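Local coordinates for protein thymine dioxygenase (Neurospora crassa, PDB 5C3Q) that probably oxidises the methyl group of thymine as an iron- and 2-oxoglutarate-dependent dioxygenase, here holding thymine, 2-oxoglutarate and a nickel ion, at residues K5-E10 and F47-N52; Q210-E215 and P286-I291; G231-K236 and I243-I248. All coordinates share one frame; numbering follows the deposited sequence.

Contact 1 of 3, residues K5-E10 and F47-N52; sequences KAAVNE and FIYLKN
Apolar packing carries most of this contact, and its centre is the methyl of Ala7 set on the phenol ring of Tyr49. Ala7 CB lies 3.4 Å from the centroid of the Tyr49 ring and 13° off the ring normal, a CH-pi contact made squarely over one face. The methyl reaches all six ring carbons, Tyr49 CG at 3.4 Å being among the nearest. Tyr49 turns CG anti to its carbonyl carbon (chi1 -78°), which swings the ring out from strand 47-51 and beneath the methyl. Farther along the ring, Val8 adds a looser touch: its CG2 branch approaches obliquely, 4.1 Å from Tyr49 OH and 4.3 Å from Tyr49 CE1. No hydrogen bond joins the two segments directly. The polar end of the tyrosine is engaged elsewhere, its hydroxyl bonded to the backbone oxygen of Thr246. Strand 13-19 runs between the two segments in the sheet: Val8 and Tyr49 both bond to its backbone, and Ala7 and Val8 form a classic beta bulge opposite Ile15. The chemistry implies a division of labour within one buried residue: the face of the Tyr49 ring packs the N-terminal segment by dispersion, while the hydroxyl is tied to the segment 243-248.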
loop_
_atom_site.group_PDB
_atom_site.type_symbol
_atom_site.label_atom_id
_atom_site.label_comp_id
_atom_site.label_asym_id
_atom_site.label_seq_id
_atom_site.Cartn_x
_atom_site.Cartn_y
_atom_site.Cartn_z
ATOM N N LYS A 5 2.948 2.560 23.045
ATOM C CA LYS A 5 4.258 3.060 22.639
ATOM C C LYS A 5 4.291 3.139 21.116
ATOM O O LYS A 5 3.840 2.218 20.437
ATOM C CB LYS A 5 5.378 2.147 23.145
ATOM C CG LYS A 5 6.778 2.611 22.769
ATOM C CD LYS A 5 7.835 1.777 23.469
ATOM C CE LYS A 5 9.236 2.084 22.963
ATOM N NZ LYS A 5 9.506 1.445 21.644
ATOM N N ALA A 6 4.806 4.245 20.588
ATOM C CA ALA A 6 4.876 4.454 19.139
ATOM C C ALA A 6 5.582 3.295 18.433
ATOM O O ALA A 6 6.539 2.732 18.956
ATOM C CB ALA A 6 5.582 5.767 18.831
ATOM N N ALA A 7 5.088 2.930 17.255
ATOM C CA ALA A 7 5.724 1.894 16.442
ATOM C C ALA A 7 7.091 2.371 15.958
ATOM O O ALA A 7 8.051 1.607 15.944
ATOM C CB ALA A 7 4.843 1.534 15.257
ATOM N N VAL A 8 7.159 3.641 15.564
ATOM C CA VAL A 8 8.395 4.265 15.103
ATOM C C VAL A 8 8.523 5.645 15.733
ATOM O O VAL A 8 7.558 6.402 15.777
ATOM C CB VAL A 8 8.400 4.413 13.566
ATOM C CG1 VAL A 8 9.660 5.118 13.083
ATOM C CG2 VAL A 8 8.269 3.053 12.902
ATOM N N ASN A 9 9.721 5.960 16.217
ATOM C CA ASN A 9 10.007 7.263 16.809
ATOM C C ASN A 9 11.474 7.636 16.614
ATOM O O ASN A 9 12.304 7.436 17.507
ATOM C CB ASN A 9 9.640 7.268 18.295
ATOM C CG ASN A 9 9.651 8.663 18.897
ATOM O OD1 ASN A 9 10.218 9.596 18.329
ATOM N ND2 ASN A 9 9.022 8.811 20.059
ATOM N N GLU A 10 11.783 8.173 15.434
ATOM C CA GLU A 10 13.147 8.535 15.068
ATOM C C GLU A 10 13.153 9.722 14.106
ATOM O O GLU A 10 12.331 9.796 13.192
ATOM C CB GLU A 10 13.856 7.353 14.407
ATOM C CG GLU A 10 14.103 6.165 15.325
ATOM C CD GLU A 10 14.830 5.013 14.644
ATOM O OE1 GLU A 10 15.368 5.197 13.524
ATOM O OE2 GLU A 10 14.870 3.914 15.243
ATOM N N PHE A 47 1.353 7.850 8.328
ATOM C CA PHE A 47 1.478 6.415 8.561
ATOM C C PHE A 47 1.020 6.102 9.984
ATOM O O PHE A 47 1.283 6.884 10.903
ATOM C CB PHE A 47 2.948 5.993 8.446
ATOM C CG PHE A 47 3.354 5.523 7.079
ATOM C CD1 PHE A 47 3.564 6.431 6.048
ATOM C CD2 PHE A 47 3.557 4.179 6.830
ATOM C CE1 PHE A 47 3.945 5.995 4.786
ATOM C CE2 PHE A 47 3.939 3.736 5.571
ATOM C CZ PHE A 47 4.138 4.648 4.551
ATOM N N ILE A 48 0.336 4.970 10.161
ATOM C CA ILE A 48 0.075 4.396 11.488
ATOM C C ILE A 48 0.288 2.876 11.451
ATOM O O ILE A 48 0.338 2.277 10.370
ATOM C CB ILE A 48 -1.356 4.709 11.987
ATOM C CG1 ILE A 48 -2.409 4.047 11.085
ATOM C CG2 ILE A 48 -1.577 6.219 12.046
ATOM C CD1 ILE A 48 -3.834 4.214 11.574
ATOM N N TYR A 49 0.449 2.267 12.624
ATOM C CA TYR A 49 0.368 0.809 12.764
ATOM C C TYR A 49 -0.922 0.508 13.510
ATOM O O TYR A 49 -1.210 1.146 14.530
ATOM C CB TYR A 49 1.515 0.241 13.598
ATOM C CG TYR A 49 2.867 0.081 12.933
ATOM C CD1 TYR A 49 3.441 1.107 12.191
ATOM C CD2 TYR A 49 3.613 -1.084 13.125
ATOM C CE1 TYR A 49 4.702 0.963 11.628
ATOM C CE2 TYR A 49 4.871 -1.238 12.567
ATOM C CZ TYR A 49 5.413 -0.215 11.823
ATOM O OH TYR A 49 6.666 -0.368 11.268
ATOM N N LEU A 50 -1.680 -0.465 13.020
ATOM C CA LEU A 50 -2.855 -0.956 13.724
ATOM C C LEU A 50 -2.621 -2.368 14.219
ATOM O O LEU A 50 -2.105 -3.208 13.486
ATOM C CB LEU A 50 -4.080 -0.947 12.812
ATOM C CG LEU A 50 -4.575 0.414 12.331
ATOM C CD1 LEU A 50 -5.783 0.219 11.433
ATOM C CD2 LEU A 50 -4.913 1.328 13.504
ATOM N N LYS A 51 -3.008 -2.618 15.467
ATOM C CA LYS A 51 -3.037 -3.964 16.037
ATOM C C LYS A 51 -4.483 -4.332 16.366
ATOM O O LYS A 51 -5.361 -3.464 16.397
ATOM C CB LYS A 51 -2.149 -4.059 17.289
ATOM C CG LYS A 51 -2.523 -3.116 18.426
ATOM C CD LYS A 51 -1.448 -3.065 19.505
ATOM C CE LYS A 51 -1.527 -4.242 20.461
ATOM N NZ LYS A 51 -0.398 -4.213 21.436
ATOM N N ASN A 52 -4.718 -5.621 16.598
ATOM C CA ASN A 52 -6.053 -6.146 16.904
ATOM C C ASN A 52 -7.110 -5.703 15.904
ATOM O O ASN A 52 -8.175 -5.202 16.277
ATOM C CB ASN A 52 -6.462 -5.778 18.332
ATOM C CG ASN A 52 -5.510 -6.342 19.368
ATOM O OD1 ASN A 52 -4.857 -7.355 19.134
ATOM N ND2 ASN A 52 -5.417 -5.683 20.511
#

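Contact 2 of 3, residues Q210-E215 and P286-I291; sequences QVRAGE and PPRYSI. With AKG (2-oxoglutaric acid), chain F.
Arg212 reaches across to strand 284-295 with an extended chain and meets it in two ways. On the packed side, one face of its guanidinium lies against the aliphatic start of Arg288, with Arg212 NH1 3.6 Å from Arg288 CB. The two guanidinium planes are 35° apart, and Arg288 carries its charged end away, with CG anti to the backbone N (chi1 173°), into the 2-oxoglutarate pocket. There Arg288 NH1 donates to O4 of the 2-oxoglutarate at 2.9 Å and Arg288 NH2 to O3 at 2.8 Å, while Ser290 OG gives O4 another bond of 2.7 Å. Looser and partly exposed is the proline end. Arg212 NH2 bonds to Pro286 O at 3.0 Å, near the guanidinium plane, and a water accepts from Arg212 NH1 while donating to the same Pro286 O. Arg212 NH2 also bonds to Pro197 O. Replacing Arg212 by an alanine would probably leave Pro286 O without its direct donor and uncover the aliphatic base of Arg288. Tyr196 and Arg192 also bond the 2-oxoglutarate; an arginine and a serine on one strand gripping its distal carboxylate are the RXS motif known from the iron/ascorbate-dependent branch of the 2-oxoglutarate oxygenases, with their double-stranded beta-helix fold.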
loop_
_atom_site.group_PDB
_atom_site.type_symbol
_atom_site.label_atom_id
_atom_site.label_comp_id
_atom_site.label_asym_id
_atom_site.label_seq_id
_atom_site.Cartn_x
_atom_site.Cartn_y
_atom_site.Cartn_z
ATOM N N GLN A 210 20.777 0.232 -6.082
ATOM C CA GLN A 210 19.867 -0.917 -6.113
ATOM C C GLN A 210 18.935 -0.944 -4.902
ATOM O O GLN A 210 19.397 -0.840 -3.775
ATOM C CB GLN A 210 20.698 -2.208 -6.124
ATOM C CG GLN A 210 19.911 -3.503 -6.057
ATOM C CD GLN A 210 19.329 -3.876 -7.399
ATOM O OE1 GLN A 210 20.028 -4.423 -8.258
ATOM N NE2 GLN A 210 18.046 -3.586 -7.592
ATOM N N VAL A 211 17.634 -1.100 -5.135
ATOM C CA VAL A 211 16.674 -1.287 -4.034
ATOM C C VAL A 211 15.704 -2.436 -4.310
ATOM O O VAL A 211 15.713 -3.028 -5.391
ATOM C CB VAL A 211 15.889 0.008 -3.717
ATOM C CG1 VAL A 211 16.840 1.098 -3.248
ATOM C CG2 VAL A 211 15.078 0.484 -4.917
ATOM N N ARG A 212 14.891 -2.766 -3.308
ATOM C CA ARG A 212 13.842 -3.767 -3.465
ATOM C C ARG A 212 12.562 -3.121 -4.004
ATOM O O ARG A 212 11.891 -3.698 -4.857
ATOM C CB ARG A 212 13.596 -4.515 -2.146
ATOM C CG ARG A 212 14.469 -5.755 -2.010
ATOM C CD ARG A 212 14.247 -6.504 -0.703
ATOM N NE ARG A 212 14.648 -7.907 -0.819
ATOM C CZ ARG A 212 14.782 -8.759 0.196
ATOM N NH1 ARG A 212 14.562 -8.376 1.451
ATOM N NH2 ARG A 212 15.142 -10.012 -0.050
ATOM N N ALA A 213 12.235 -1.928 -3.505
ATOM C CA ALA A 213 11.145 -1.112 -4.055
ATOM C C ALA A 213 11.532 0.363 -4.043
ATOM O O ALA A 213 11.848 0.914 -2.992
ATOM C CB ALA A 213 9.859 -1.320 -3.271
ATOM N N GLY A 214 11.497 1.000 -5.215
ATOM C CA GLY A 214 11.881 2.405 -5.348
ATOM C C GLY A 214 10.996 3.346 -4.551
ATOM O O GLY A 214 9.819 3.060 -4.319
ATOM N N GLU A 215 11.568 4.472 -4.127
ATOM C CA GLU A 215 10.824 5.470 -3.372
ATOM C C GLU A 215 9.624 5.993 -4.164
ATOM O O GLU A 215 9.696 6.197 -5.380
ATOM C CB GLU A 215 11.729 6.626 -2.923
ATOM C CG GLU A 215 12.331 7.472 -4.036
ATOM C CD GLU A 215 13.162 8.625 -3.500
ATOM O OE1 GLU A 215 13.804 8.462 -2.444
ATOM O OE2 GLU A 215 13.185 9.698 -4.140
ATOM N N PRO A 286 17.167 -13.331 2.974
ATOM C CA PRO A 286 16.144 -14.301 2.566
ATOM C C PRO A 286 14.991 -13.647 1.795
ATOM O O PRO A 286 14.929 -12.423 1.708
ATOM C CB PRO A 286 15.639 -14.883 3.895
ATOM C CG PRO A 286 16.579 -14.405 4.950
ATOM C CD PRO A 286 17.209 -13.152 4.435
ATOM N N PRO A 287 14.082 -14.461 1.230
ATOM C CA PRO A 287 12.927 -13.881 0.545
ATOM C C PRO A 287 12.070 -13.029 1.482
ATOM O O PRO A 287 11.878 -13.399 2.641
ATOM C CB PRO A 287 12.141 -15.113 0.078
ATOM C CG PRO A 287 13.131 -16.228 0.066
ATOM C CD PRO A 287 14.056 -15.933 1.198
ATOM N N ARG A 288 11.585 -11.892 0.988
ATOM C CA ARG A 288 10.648 -11.056 1.732
ATOM C C ARG A 288 9.277 -11.079 1.049
ATOM O O ARG A 288 9.170 -10.909 -0.172
ATOM C CB ARG A 288 11.166 -9.617 1.846
ATOM C CG ARG A 288 10.179 -8.631 2.459
ATOM C CD ARG A 288 10.843 -7.309 2.812
ATOM N NE ARG A 288 9.963 -6.437 3.590
ATOM C CZ ARG A 288 9.014 -5.646 3.085
ATOM N NH1 ARG A 288 8.788 -5.595 1.777
ATOM N NH2 ARG A 288 8.276 -4.899 3.904
ATOM N N TYR A 289 8.236 -11.295 1.848
ATOM C CA TYR A 289 6.861 -11.249 1.370
ATOM C C TYR A 289 6.129 -10.108 2.032
ATOM O O TYR A 289 6.233 -9.902 3.244
ATOM C CB TYR A 289 6.126 -12.549 1.683
ATOM C CG TYR A 289 6.678 -13.728 0.942
ATOM C CD1 TYR A 289 6.248 -14.024 -0.344
ATOM C CD2 TYR A 289 7.644 -14.542 1.520
ATOM C CE1 TYR A 289 6.762 -15.104 -1.039
ATOM C CE2 TYR A 289 8.166 -15.628 0.837
ATOM C CZ TYR A 289 7.721 -15.904 -0.441
ATOM O OH TYR A 289 8.237 -16.975 -1.125
ATOM N N SER A 290 5.389 -9.361 1.226
ATOM C CA SER A 290 4.440 -8.399 1.748
ATOM C C SER A 290 3.195 -8.399 0.880
ATOM O O SER A 290 3.184 -8.941 -0.236
ATOM C CB SER A 290 5.058 -6.996 1.818
ATOM O OG SER A 290 5.360 -6.499 0.528
ATOM N N ILE A 291 2.137 -7.807 1.420
ATOM C CA ILE A 291 0.892 -7.642 0.706
ATOM C C ILE A 291 0.452 -6.196 0.889
ATOM O O ILE A 291 0.233 -5.740 2.020
ATOM C CB ILE A 291 -0.196 -8.603 1.230
ATOM C CG1 ILE A 291 0.292 -10.055 1.142
ATOM C CG2 ILE A 291 -1.489 -8.410 0.446
ATOM C CD1 ILE A 291 -0.665 -11.081 1.712
HETATM C C1 AKG F . 3.990 -0.703 -2.511
HETATM O O1 AKG F . 3.454 0.378 -2.875
HETATM O O2 AKG F . 3.817 -1.764 -3.145
HETATM C C2 AKG F . 4.851 -0.720 -1.318
HETATM O O5 AKG F . 5.165 0.337 -0.778
HETATM C C3 AKG F . 5.345 -2.046 -0.769
HETATM C C4 AKG F . 6.078 -1.847 0.554
HETATM C C5 AKG F . 6.503 -3.165 1.159
HETATM O O3 AKG F . 6.670 -3.209 2.396
HETATM O O4 AKG F . 6.688 -4.161 0.426
HETATM O O HOH W 1 15.199 -10.341 3.587
#

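Contact 3 of 3, residues G231-K236 and I243-I248; sequences GGLQVK and IDATPI
The side-chain amide of Gln234 and the carboxylate of Asp244 run abreast in the same direction, tilted 45° to each other. Asp244 OD1 sits at the edge of the amide, in its plane, where Gln234 NE2 donates to it at 3.0 Å along a nearly straight line (172°). The approach is different from the other side: the nitrogen comes from above the carboxylate plane. Both residues turn CG anti to the carbonyl carbon (chi1 -63° for Gln234), which brings the two groups together. The other end of the amide, Gln234 OE1, accepts from Arg274 NE on the next strand.

Beneath this pair the backbones form an antiparallel ladder. Gln234 and Asp244 are a non-hydrogen-bonded pair, while Val235 and Ile243 are hydrogen-bonded in both directions, with Val235 N to Ile243 O at 2.8 Å. Ala245 N adds a bond of 2.8 Å to Leu233 O. One water takes the N-H of Gly232 and lies within bonding distance of Leu233 O and Asp244 OD1; a second accepts from Leu233 N and lies within bonding distance of Ala245 O.

Ala245 CB packs against Leu233 CD2 at 3.8 Å and more loosely against Val235 CG2. That apolar side faces the active site: Leu233 touches the 2-oxoglutarate, and Val235 lies about 4 Å from the metal ligand His273, side chain to side chain. Beyond the ladder, Pro247 CG rests 3.8 Å from Gly231 N. The chemistry thus divides the roles: the ladder and the amide-carboxylate bond fix the hairpin, and its apolar side is turned to the cosubstrate.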
loop_
_atom_site.group_PDB
_atom_site.type_symbol
_atom_site.label_atom_id
_atom_site.label_comp_id
_atom_site.label_asym_id
_atom_site.label_seq_id
_atom_site.Cartn_x
_atom_site.Cartn_y
_atom_site.Cartn_z
ATOM N N GLY A 231 11.964 -7.031 7.367
ATOM C CA GLY A 231 12.364 -5.629 7.417
ATOM C C GLY A 231 12.773 -5.103 6.050
ATOM O O GLY A 231 12.826 -5.859 5.076
ATOM N N GLY A 232 13.066 -3.804 5.985
ATOM C CA GLY A 232 13.461 -3.151 4.737
ATOM C C GLY A 232 12.601 -1.953 4.374
ATOM O O GLY A 232 13.054 -1.065 3.654
ATOM N N LEU A 233 11.361 -1.929 4.861
ATOM C CA LEU A 233 10.460 -0.802 4.620
ATOM C C LEU A 233 10.951 0.437 5.363
ATOM O O LEU A 233 11.290 0.368 6.542
ATOM C CB LEU A 233 9.032 -1.135 5.057
ATOM C CG LEU A 233 8.009 0.003 4.948
ATOM C CD1 LEU A 233 7.780 0.413 3.503
ATOM C CD2 LEU A 233 6.698 -0.398 5.600
ATOM N N GLN A 234 10.979 1.567 4.664
ATOM C CA GLN A 234 11.440 2.825 5.236
ATOM C C GLN A 234 10.486 3.944 4.871
ATOM O O GLN A 234 9.946 3.973 3.769
ATOM C CB GLN A 234 12.847 3.169 4.750
ATOM C CG GLN A 234 13.914 2.176 5.172
ATOM C CD GLN A 234 15.322 2.653 4.853
ATOM O OE1 GLN A 234 15.555 3.322 3.846
ATOM N NE2 GLN A 234 16.271 2.296 5.707
ATOM N N VAL A 235 10.280 4.853 5.815
ATOM C CA VAL A 235 9.362 5.968 5.651
ATOM C C VAL A 235 10.175 7.246 5.826
ATOM O O VAL A 235 11.004 7.335 6.732
ATOM C CB VAL A 235 8.235 5.902 6.702
ATOM C CG1 VAL A 235 7.315 7.113 6.609
ATOM C CG2 VAL A 235 7.442 4.613 6.549
ATOM N N LYS A 236 9.938 8.230 4.962
ATOM C CA LYS A 236 10.700 9.471 5.001
ATOM C C LYS A 236 10.237 10.359 6.159
ATOM O O LYS A 236 9.043 10.614 6.328
ATOM C CB LYS A 236 10.606 10.212 3.661
ATOM C CG LYS A 236 11.785 11.131 3.398
ATOM C CD LYS A 236 12.030 11.360 1.913
ATOM C CE LYS A 236 13.318 12.131 1.698
ATOM N NZ LYS A 236 13.382 12.801 0.371
ATOM N N ILE A 243 13.603 6.407 7.483
ATOM C CA ILE A 243 13.626 5.743 8.777
ATOM C C ILE A 243 13.023 4.354 8.633
ATOM O O ILE A 243 12.003 4.185 7.961
ATOM C CB ILE A 243 12.800 6.539 9.809
ATOM C CG1 ILE A 243 13.291 7.990 9.896
ATOM C CG2 ILE A 243 12.826 5.857 11.169
ATOM C CD1 ILE A 243 14.749 8.161 10.281
ATOM N N ASP A 244 13.648 3.372 9.282
ATOM C CA ASP A 244 13.161 1.993 9.258
ATOM C C ASP A 244 11.782 1.854 9.901
ATOM O O ASP A 244 11.579 2.265 11.036
ATOM C CB ASP A 244 14.146 1.064 9.974
ATOM C CG ASP A 244 15.434 0.868 9.196
ATOM O OD1 ASP A 244 15.362 0.625 7.976
ATOM O OD2 ASP A 244 16.518 0.952 9.805
ATOM N N ALA A 245 10.842 1.280 9.157
ATOM C CA ALA A 245 9.536 0.931 9.695
ATOM C C ALA A 245 9.618 -0.506 10.186
ATOM O O ALA A 245 9.285 -1.443 9.462
ATOM C CB ALA A 245 8.454 1.085 8.638
ATOM N N THR A 246 10.079 -0.660 11.424
ATOM C CA THR A 246 10.303 -1.965 12.036
ATOM C C THR A 246 9.041 -2.831 11.983
ATOM O O THR A 246 7.958 -2.358 12.326
ATOM C CB THR A 246 10.733 -1.791 13.504
ATOM O OG1 THR A 246 11.777 -0.812 13.571
ATOM C CG2 THR A 246 11.227 -3.110 14.104
ATOM N N PRO A 247 9.171 -4.097 11.542
ATOM C CA PRO A 247 8.025 -5.003 11.616
ATOM C C PRO A 247 7.607 -5.279 13.064
ATOM O O PRO A 247 8.466 -5.504 13.920
ATOM C CB PRO A 247 8.546 -6.287 10.957
ATOM C CG PRO A 247 9.683 -5.851 10.100
ATOM C CD PRO A 247 10.309 -4.708 10.830
ATOM N N ILE A 248 6.303 -5.225 13.329
ATOM C CA ILE A 248 5.743 -5.619 14.624
ATOM C C ILE A 248 4.747 -6.747 14.364
ATOM O O ILE A 248 3.859 -6.613 13.518
ATOM C CB ILE A 248 5.062 -4.432 15.339
ATOM C CG1 ILE A 248 6.106 -3.364 15.683
ATOM C CG2 ILE A 248 4.351 -4.898 16.609
ATOM C CD1 ILE A 248 5.541 -2.093 16.292
HETATM O O HOH W 2 13.215 -1.503 7.650
HETATM O O HOH W 3 10.278 -3.178 7.372
#

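In the fold
Along the chain, contact 1 closes before contact 2 opens, and contact 3 is nested within the loop that contact 2 closes. Contacts 1 and 2 both reach the large mixed sheet but lie about 20 Å apart, centre to centre. Contact 3 lies on the smaller antiparallel sheet; its centre is about 11 Å from the centre of each, and it touches both. Toward contact 1 it has the tyrosine hydroxyl's link and Phe47 packed on Val235; toward contact 2, Gly231 and Leu233 pack on Arg288. In the double-stranded beta-helix, contact 2 bridges the two sheets, contact 3 builds the edge of the smaller one beside the cosubstrate, and contact 1 adds the N-terminal segment.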